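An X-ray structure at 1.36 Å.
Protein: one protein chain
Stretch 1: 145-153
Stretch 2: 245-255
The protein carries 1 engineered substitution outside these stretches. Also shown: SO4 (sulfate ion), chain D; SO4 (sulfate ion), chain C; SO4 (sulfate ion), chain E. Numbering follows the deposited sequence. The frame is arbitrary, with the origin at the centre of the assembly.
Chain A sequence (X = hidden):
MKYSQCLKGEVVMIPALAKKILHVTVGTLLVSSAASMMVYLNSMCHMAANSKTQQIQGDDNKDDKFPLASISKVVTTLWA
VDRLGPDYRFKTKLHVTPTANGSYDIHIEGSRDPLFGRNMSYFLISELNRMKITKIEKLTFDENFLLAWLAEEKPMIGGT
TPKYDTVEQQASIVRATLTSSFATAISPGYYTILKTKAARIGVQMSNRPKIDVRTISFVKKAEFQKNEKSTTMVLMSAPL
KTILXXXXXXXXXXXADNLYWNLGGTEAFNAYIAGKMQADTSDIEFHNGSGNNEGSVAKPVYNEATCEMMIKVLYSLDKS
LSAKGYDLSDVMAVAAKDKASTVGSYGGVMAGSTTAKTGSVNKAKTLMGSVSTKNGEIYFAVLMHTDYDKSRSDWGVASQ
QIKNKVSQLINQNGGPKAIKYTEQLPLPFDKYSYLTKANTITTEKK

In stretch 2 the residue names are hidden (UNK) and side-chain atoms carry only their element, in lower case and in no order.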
ATOM      1  N   PHE A 145       1.242  16.382  19.653  1.00 16.90           N
ATOM      2  CA  PHE A 145       2.386  15.513  19.401  1.00 16.39           C
ATOM      3  C   PHE A 145       1.876  14.089  19.271  1.00 16.93           C
ATOM      4  O   PHE A 145       1.622  13.408  20.264  1.00 17.84           O
ATOM      5  CB  PHE A 145       3.438  15.616  20.499  1.00 16.56           C
ATOM      6  CG  PHE A 145       4.620  14.699  20.278  1.00 15.79           C
ATOM      7  CD1 PHE A 145       5.310  14.719  19.070  1.00 16.04           C
ATOM      8  CD2 PHE A 145       4.984  13.757  21.250  1.00 16.68           C
ATOM      9  CE1 PHE A 145       6.387  13.856  18.862  1.00 15.53           C
ATOM     10  CE2 PHE A 145       6.054  12.905  21.046  1.00 16.94           C
ATOM     11  CZ  PHE A 145       6.749  12.937  19.853  1.00 17.59           C
ATOM     12  N   LEU A 146       1.660  13.686  18.032  1.00 15.77           N
ATOM     13  CA  LEU A 146       1.205  12.345  17.717  1.00 16.09           C
ATOM     14  C   LEU A 146       2.419  11.479  17.508  1.00 16.83           C
ATOM     15  O   LEU A 146       3.308  11.818  16.730  1.00 20.24           O
ATOM     16  CB  LEU A 146       0.308  12.323  16.505  1.00 17.12           C
ATOM     17  CG  LEU A 146      -0.839  13.335  16.520  1.00 17.30           C
ATOM     18  CD1 LEU A 146      -1.576  13.321  15.182  1.00 18.58           C
ATOM     19  CD2 LEU A 146      -1.790  13.093  17.695  1.00 18.72           C
ATOM     20  N   LEU A 147       2.510  10.407  18.274  1.00 16.23           N
ATOM     21  CA  LEU A 147       3.632   9.479  18.218  1.00 16.25           C
ATOM     22  C   LEU A 147       3.081   8.072  18.224  1.00 16.34           C
ATOM     23  O   LEU A 147       2.377   7.668  19.189  1.00 18.49           O
ATOM     24  CB  LEU A 147       4.560   9.675  19.411  1.00 17.33           C
ATOM     25  CG  LEU A 147       5.736   8.722  19.508  1.00 17.17           C
ATOM     26  CD1 LEU A 147       6.734   8.968  18.386  1.00 17.99           C
ATOM     27  CD2 LEU A 147       6.410   8.874  20.858  1.00 17.85           C
ATOM     28  N   ALA A 148       3.359   7.333  17.150  1.00 16.25           N
ATOM     29  CA  ALA A 148       2.956   5.922  17.016  1.00 16.09           C
ATOM     30  C   ALA A 148       4.172   5.209  16.494  1.00 15.91           C
ATOM     31  O   ALA A 148       4.538   5.357  15.332  1.00 15.66           O
ATOM     32  CB  ALA A 148       1.812   5.766  16.037  1.00 18.01           C
ATOM     33  N   TRP A 149       4.804   4.415  17.346  1.00 15.90           N
ATOM     34  CA  TRP A 149       6.071   3.851  16.989  1.00 16.49           C
ATOM     35  C   TRP A 149       6.053   3.102  15.664  1.00 16.25           C
ATOM     36  O   TRP A 149       6.947   3.283  14.821  1.00 16.51           O
ATOM     37  CB  TRP A 149       6.571   2.939  18.108  1.00 16.91           C
ATOM     38  CG  TRP A 149       8.007   2.656  18.072  1.00 17.86           C
ATOM     39  CD1 TRP A 149       8.608   1.452  17.837  1.00 18.35           C
ATOM     40  CD2 TRP A 149       9.062   3.585  18.298  1.00 18.23           C
ATOM     41  NE1 TRP A 149       9.976   1.585  17.890  1.00 18.95           N
ATOM     42  CE2 TRP A 149      10.283   2.878  18.191  1.00 17.98           C
ATOM     43  CE3 TRP A 149       9.109   4.942  18.609  1.00 18.59           C
ATOM     44  CZ2 TRP A 149      11.528   3.496  18.352  1.00 19.05           C
ATOM     45  CZ3 TRP A 149      10.346   5.541  18.779  1.00 18.92           C
ATOM     46  CH2 TRP A 149      11.534   4.825  18.653  1.00 18.59           C
ATOM     47  N   LEU A 150       5.013   2.289  15.470  1.00 16.22           N
ATOM     48  CA  LEU A 150       4.882   1.439  14.286  1.00 17.74           C
ATOM     49  C   LEU A 150       4.091   2.124  13.141  1.00 17.74           C
ATOM     50  O   LEU A 150       3.549   1.445  12.262  1.00 18.22           O
ATOM     51  CB  LEU A 150       4.288   0.069  14.662  1.00 20.18           C
ATOM     52  CG  LEU A 150       5.104  -0.720  15.680  1.00 21.57           C
ATOM     53  CD1 LEU A 150       4.382  -2.020  15.986  1.00 24.68           C
ATOM     54  CD2 LEU A 150       6.533  -0.994  15.233  1.00 23.14           C
ATOM     55  N   ALA A 151       4.108   3.459  13.107  1.00 16.96           N
ATOM     56  CA  ALA A 151       3.323   4.221  12.103  1.00 17.71           C
ATOM     57  C   ALA A 151       3.500   3.746  10.660  1.00 17.53           C
ATOM     58  O   ALA A 151       2.576   3.853   9.877  1.00 18.97           O
ATOM     59  CB  ALA A 151       3.687   5.684  12.196  1.00 18.89           C
ATOM     60  N   GLU A 152       4.718   3.338  10.296  1.00 17.66           N
ATOM     61  CA  GLU A 152       5.056   2.857   8.964  1.00 19.55           C
ATOM     62  C   GLU A 152       5.249   1.381   8.825  1.00 18.74           C
ATOM     63  O   GLU A 152       5.832   0.945   7.827  1.00 20.31           O
ATOM     64  CB  GLU A 152       6.462   3.340   8.607  1.00 26.69           C
ATOM     65  CG  GLU A 152       6.652   4.761   8.593  1.00 28.30           C
ATOM     66  CD  GLU A 152       7.947   5.118   7.926  1.00 20.80           C
ATOM     67  OE1 GLU A 152       7.972   5.108   6.704  1.00 20.08           O
ATOM     68  OE2 GLU A 152       8.869   5.471   8.651  1.00 18.50           O
ATOM     69  N   GLU A 153       4.789   0.617   9.799  1.00 18.92           N
ATOM     70  CA  GLU A 153       5.092  -0.799   9.875  1.00 19.49           C
ATOM     71  C   GLU A 153       3.830  -1.597  10.130  1.00 19.74           C
ATOM     72  O   GLU A 153       2.813  -1.071  10.523  1.00 19.50           O
ATOM     73  CB  GLU A 153       6.154  -1.029  10.970  1.00 19.62           C
ATOM     74  CG  GLU A 153       7.501  -0.425  10.619  1.00 20.03           C
ATOM     75  CD  GLU A 153       8.425  -0.286  11.810  1.00 21.86           C
ATOM     76  OE1 GLU A 153       8.626  -1.278  12.557  1.00 23.82           O
ATOM     77  OE2 GLU A 153       8.959   0.817  11.995  1.00 21.13           O
ATOM     78  N   UNK A 245       3.033  10.151  -0.709  1.00 13.30           N
ATOM     79  CA  UNK A 245       3.658   9.088  -1.504  1.00 13.73           C
ATOM     80  C   UNK A 245       3.862   7.828  -0.654  1.00 13.18           C
ATOM     81  O   UNK A 245       3.531   6.717  -1.096  1.00 14.11           O
ATOM     82  c   UNK A 245       5.134   8.556  -4.387  1.00 14.82           C
ATOM     83  c   UNK A 245       5.767   7.436  -5.208  1.00 16.09           C
ATOM     84  c   UNK A 245       5.690   8.570  -2.994  1.00 15.52           C
ATOM     85  n   UNK A 245       5.357   7.434  -6.638  1.00 15.43           N
ATOM     86  c   UNK A 245       5.000   9.553  -2.073  1.00 15.17           C
ATOM     87  N   UNK A 246       4.415   8.002   0.550  1.00 13.23           N
ATOM     88  CA  UNK A 246       4.611   6.845   1.443  1.00 13.66           C
ATOM     89  C   UNK A 246       3.255   6.178   1.734  1.00 12.97           C
ATOM     90  O   UNK A 246       3.112   4.955   1.626  1.00 13.66           O
ATOM     91  c   UNK A 246       6.518   5.108   3.106  1.00 16.09           C
ATOM     92  c   UNK A 246       5.279   7.278   2.723  1.00 13.84           C
ATOM     93  c   UNK A 246       7.738   3.133   3.940  1.00 18.64           C
ATOM     94  c   UNK A 246       5.590   6.157   3.686  1.00 14.56           C
ATOM     95  n   UNK A 246       7.112   4.283   4.153  1.00 17.51           N
ATOM     96  n   UNK A 246       7.762   2.546   2.743  1.00 18.29           N
ATOM     97  n   UNK A 246       8.307   2.545   4.964  1.00 18.23           N
ATOM     98  N   UNK A 247       2.257   7.006   2.072  1.00 12.82           N
ATOM     99  CA  UNK A 247       0.921   6.473   2.392  1.00 13.09           C
ATOM    100  C   UNK A 247       0.351   5.658   1.241  1.00 12.33           C
ATOM    101  O   UNK A 247      -0.208   4.571   1.449  1.00 13.48           O
ATOM    102  c   UNK A 247      -1.431   7.211   2.969  1.00 14.10           C
ATOM    103  c   UNK A 247       0.002   7.633   2.716  1.00 14.18           C
ATOM    104  s   UNK A 247      -2.552   8.618   3.219  1.00 15.12           S
ATOM    105  c   UNK A 247      -2.690   9.258   1.580  1.00 14.55           C
ATOM    106  N   UNK A 248       0.421   6.219   0.039  1.00 12.22           N
ATOM    107  CA  UNK A 248      -0.190   5.597  -1.126  1.00 12.70           C
ATOM    108  C   UNK A 248       0.655   4.466  -1.723  1.00 13.34           C
ATOM    109  O   UNK A 248       0.136   3.667  -2.498  1.00 14.67           O
ATOM    110  c   UNK A 248      -1.717   7.494  -1.722  1.00 13.43           C
ATOM    111  o   UNK A 248      -2.629   6.987  -1.045  1.00 13.82           O
ATOM    112  n   UNK A 248      -1.688   8.782  -2.066  1.00 14.45           N
ATOM    113  c   UNK A 248      -0.560   6.648  -2.166  1.00 13.46           C
ATOM    114  N   UNK A 249       1.932   4.369  -1.335  1.00 13.24           N
ATOM    115  CA  UNK A 249       2.742   3.209  -1.721  1.00 14.34           C
ATOM    116  C   UNK A 249       2.348   2.009  -0.837  1.00 13.65           C
ATOM    117  O   UNK A 249       2.109   0.902  -1.362  1.00 14.69           O
ATOM    118  c   UNK A 249       4.246   3.466  -1.521  1.00 14.14           C
ATOM    119  c   UNK A 249       4.916   4.178  -2.673  1.00 15.08           C
ATOM    120  n   UNK A 249       6.172   4.572  -2.447  1.00 15.24           N
ATOM    121  o   UNK A 249       4.344   4.385  -3.728  1.00 15.88           O
ATOM    122  N   UNK A 250       2.283   2.263   0.469  1.00 13.23           N
ATOM    123  CA  UNK A 250       2.041   1.204   1.461  1.00 13.65           C
ATOM    124  C   UNK A 250       0.564   0.860   1.593  1.00 14.49           C
ATOM    125  O   UNK A 250       0.233  -0.218   2.042  1.00 16.12           O
ATOM    126  c   UNK A 250       3.979   1.927   2.989  1.00 15.82           C
ATOM    127  o   UNK A 250       3.710   3.056   5.070  1.00 16.36           O
ATOM    128  n   UNK A 250       5.209   1.390   4.965  1.00 16.85           N
ATOM    129  c   UNK A 250       2.502   1.672   2.833  1.00 15.46           C
ATOM    130  c   UNK A 250       4.289   2.171   4.427  1.00 16.36           C
ATOM    131  N   UNK A 251      -0.317   1.809   1.277  1.00 13.50           N
ATOM    132  CA  UNK A 251      -1.722   1.796   1.682  1.00 13.59           C
ATOM    133  C   UNK A 251      -1.810   1.954   3.211  1.00 13.66           C
ATOM    134  O   UNK A 251      -2.445   1.181   3.921  1.00 15.06           O
ATOM    135  c   UNK A 251      -2.467   0.575   1.198  1.00 13.63           C
ATOM    136  o   UNK A 251      -3.857   0.893   1.180  1.00 14.97           O
ATOM    137  N   UNK A 252      -1.182   3.000   3.725  1.00 13.78           N
ATOM    138  CA  UNK A 252      -0.970   3.157   5.158  1.00 12.97           C
ATOM    139  C   UNK A 252      -2.202   3.767   5.848  1.00 13.23           C
ATOM    140  O   UNK A 252      -2.470   4.965   5.698  1.00 13.59           O
ATOM    141  n   UNK A 252       1.908   3.816   7.131  1.00 15.00           N
ATOM    142  c   UNK A 252       0.647   4.065   6.848  1.00 13.67           C
ATOM    143  o   UNK A 252      -0.214   4.305   7.707  1.00 14.11           O
ATOM    144  c   UNK A 252       0.278   4.024   5.413  1.00 13.26           C
ATOM    145  N   UNK A 253      -2.914   2.945   6.614  1.00 13.78           N
ATOM    146  CA  UNK A 253      -4.129   3.404   7.299  1.00 13.39           C
ATOM    147  C   UNK A 253      -3.841   4.483   8.339  1.00 13.67           C
ATOM    148  O   UNK A 253      -4.657   5.400   8.509  1.00 14.57           O
ATOM    149  c   UNK A 253      -5.444   1.294   6.981  1.00 14.99           C
ATOM    150  o   UNK A 253      -5.482   1.511   5.773  1.00 15.73           O
ATOM    151  n   UNK A 253      -5.935   0.194   7.519  1.00 16.29           N
ATOM    152  c   UNK A 253      -4.831   2.243   7.964  1.00 14.46           C
ATOM    153  N   UNK A 254      -2.733   4.342   9.063  1.00 12.94           N
ATOM    154  CA  UNK A 254      -2.404   5.296  10.117  1.00 13.52           C
ATOM    155  C   UNK A 254      -2.253   6.696   9.569  1.00 14.29           C
ATOM    156  O   UNK A 254      -2.824   7.680  10.130  1.00 13.95           O
ATOM    157  c   UNK A 254      -1.173   5.850  13.229  1.00 15.05           C
ATOM    158  c   UNK A 254       0.070   7.805  13.828  1.00 15.27           C
ATOM    159  c   UNK A 254      -0.691   5.887  11.922  1.00 13.64           C
ATOM    160  c   UNK A 254      -1.115   4.885  10.890  1.00 13.54           C
ATOM    161  c   UNK A 254      -0.804   6.787  14.167  1.00 15.62           C
ATOM    162  c   UNK A 254       0.553   7.863  12.545  1.00 14.89           C
ATOM    163  o   UNK A 254       0.403   8.747  14.752  1.00 16.15           O
ATOM    164  c   UNK A 254       0.174   6.932  11.593  1.00 14.34           C
ATOM    165  N   UNK A 255      -1.492   6.808   8.478  1.00 13.01           N
ATOM    166  CA  UNK A 255      -1.291   8.130   7.889  1.00 13.55           C
ATOM    167  C   UNK A 255      -2.634   8.692   7.398  1.00 13.75           C
ATOM    168  O   UNK A 255      -2.963   9.863   7.627  1.00 14.21           O
ATOM    169  c   UNK A 255       2.109   7.389   6.104  1.00 14.00           C
ATOM    170  c   UNK A 255      -0.087   9.525   6.143  1.00 14.57           C
ATOM    171  c   UNK A 255       1.109   7.617   7.222  1.00 13.97           C
ATOM    172  c   UNK A 255      -0.257   8.141   6.747  1.00 13.43           C
TER
HETATM  173  S   SO4 D 502       9.777  -0.620   3.565  1.00 34.19           S
HETATM  174  O1  SO4 D 502      10.809  -1.618   3.201  1.00 38.82           O
HETATM  175  O2  SO4 D 502       9.151  -0.063   2.340  1.00 32.44           O
HETATM  176  O3  SO4 D 502      10.306   0.458   4.434  1.00 34.16           O
HETATM  177  O4  SO4 D 502       8.687  -1.341   4.280  1.00 41.32           O
HETATM  178  S   SO4 C 501      -4.513  -2.319  -0.205  1.00 22.64           S
HETATM  179  O1  SO4 C 501      -3.393  -3.181   0.278  1.00 26.41           O
HETATM  180  O2  SO4 C 501      -5.548  -3.080  -0.922  1.00 27.93           O
HETATM  181  O3  SO4 C 501      -5.051  -1.534   1.009  1.00 25.56           O
HETATM  182  O4  SO4 C 501      -3.974  -1.266  -1.080  1.00 24.06           O
HETATM  183  S   SO4 E 503      12.378  -1.855  18.855  1.00 32.41           S
HETATM  184  O1  SO4 E 503      12.570  -2.390  17.481  1.00 31.28           O
HETATM  185  O2  SO4 E 503      11.895  -2.906  19.773  1.00 37.54           O
HETATM  186  O3  SO4 E 503      11.587  -0.615  18.881  1.00 35.62           O
HETATM  187  O4  SO4 E 503      13.706  -1.412  19.426  1.00 36.61           O

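Position 245 carries four carbons in a row ending in a nitrogen, out of reach of stretch 1: a lysine. The amino group of Lys245 is hydrogen-bonded elsewhere in the structure.

Position 246 has three carbons, a nitrogen, then a carbon bearing two more nitrogens. The chain nitrogen lies 2.8 Å from Glu152 OE1, and a terminal one 3.1 Å from the same OE1. This guanidinium means arginine, suited to a carboxylate because its planar edge offers several N-H donors. Arg246 NE forms the salt bridge, and NH2 donates to the same oxygen. A sulfate (chain D), probably from the crystallisation liquor, is also bound: Arg246 NH1 to O2 3.0 Å, Arg246 NH2 to O3 2.9 Å.

At 247, two carbons, a sulfur and a terminal carbon, out of reach of stretch 1, identify methionine. Flexible and apolar, Met247 suits its buried site.

Position 248 has two carbons, the second carrying one oxygen and one nitrogen, far from stretch 1: asparagine. Asn248 ND2 can donate, and finds a partner elsewhere in the structure.

Position 249 shows the same amide, also out of reach. Asparagine again, Asn249 is buried in the helix.

Position 250 has one carbon more before its amide, whose nitrogen lies 3.0 Å from Glu152 O: glutamine. The extra length helps Gln250 NE2 reach and donate to that carbonyl.

One carbon and one oxygen at 251, not touching stretch 1, make a serine. Ser251 leaves the helix with positive phi, and Ser251 OG donates to O3 of the chain C sulfate at 2.7 Å.

Position 252 has two carbons, then an oxygen and a nitrogen; the nitrogen is 2.8 Å from Ala151 O. This is asparagine, whose amide works both ways. Asn252 ND2 donates to Ala151 O and, at 2.8 Å, to Gln250 OE1, while Asn252 OD1 accepts from N of position 255 at 2.9 Å, capping the next helix.

Position 253 bears an amide on two carbons, without contact: asparagine. Asn253 is buried, its amide satisfied elsewhere in the structure.

At 254 one carbon leads to a six-carbon ring bearing an oxygen. Ring carbons lie 3.4 Å from Ala148 CB and 3.8 Å from Ala151 CB; the oxygen is 4.0 Å from Leu146 CB. In this tyrosine, Tyr254, a broad apolar ring meets small side chains, with Ala151 CA over one face.

Position 255 has four carbons forked at the first, one arm two carbons long: isoleucine. Branched and apolar, Ile255 suits its buried site; its CG1 comes no closer than 4.8 Å to Ala151 O.

The contact is apolar around Tyr254, where alanines allow close approach. Elsewhere it is polar: Asn252 and Gln250 bind the carbonyls of Ala151 and Glu152, which the two turns leave unused, since Ala148 O and Leu150 O accept the turn bonds, and Arg246 holds the Glu152 carboxylate.

Stretch 2 (245-255) KRMNNQSNNYI
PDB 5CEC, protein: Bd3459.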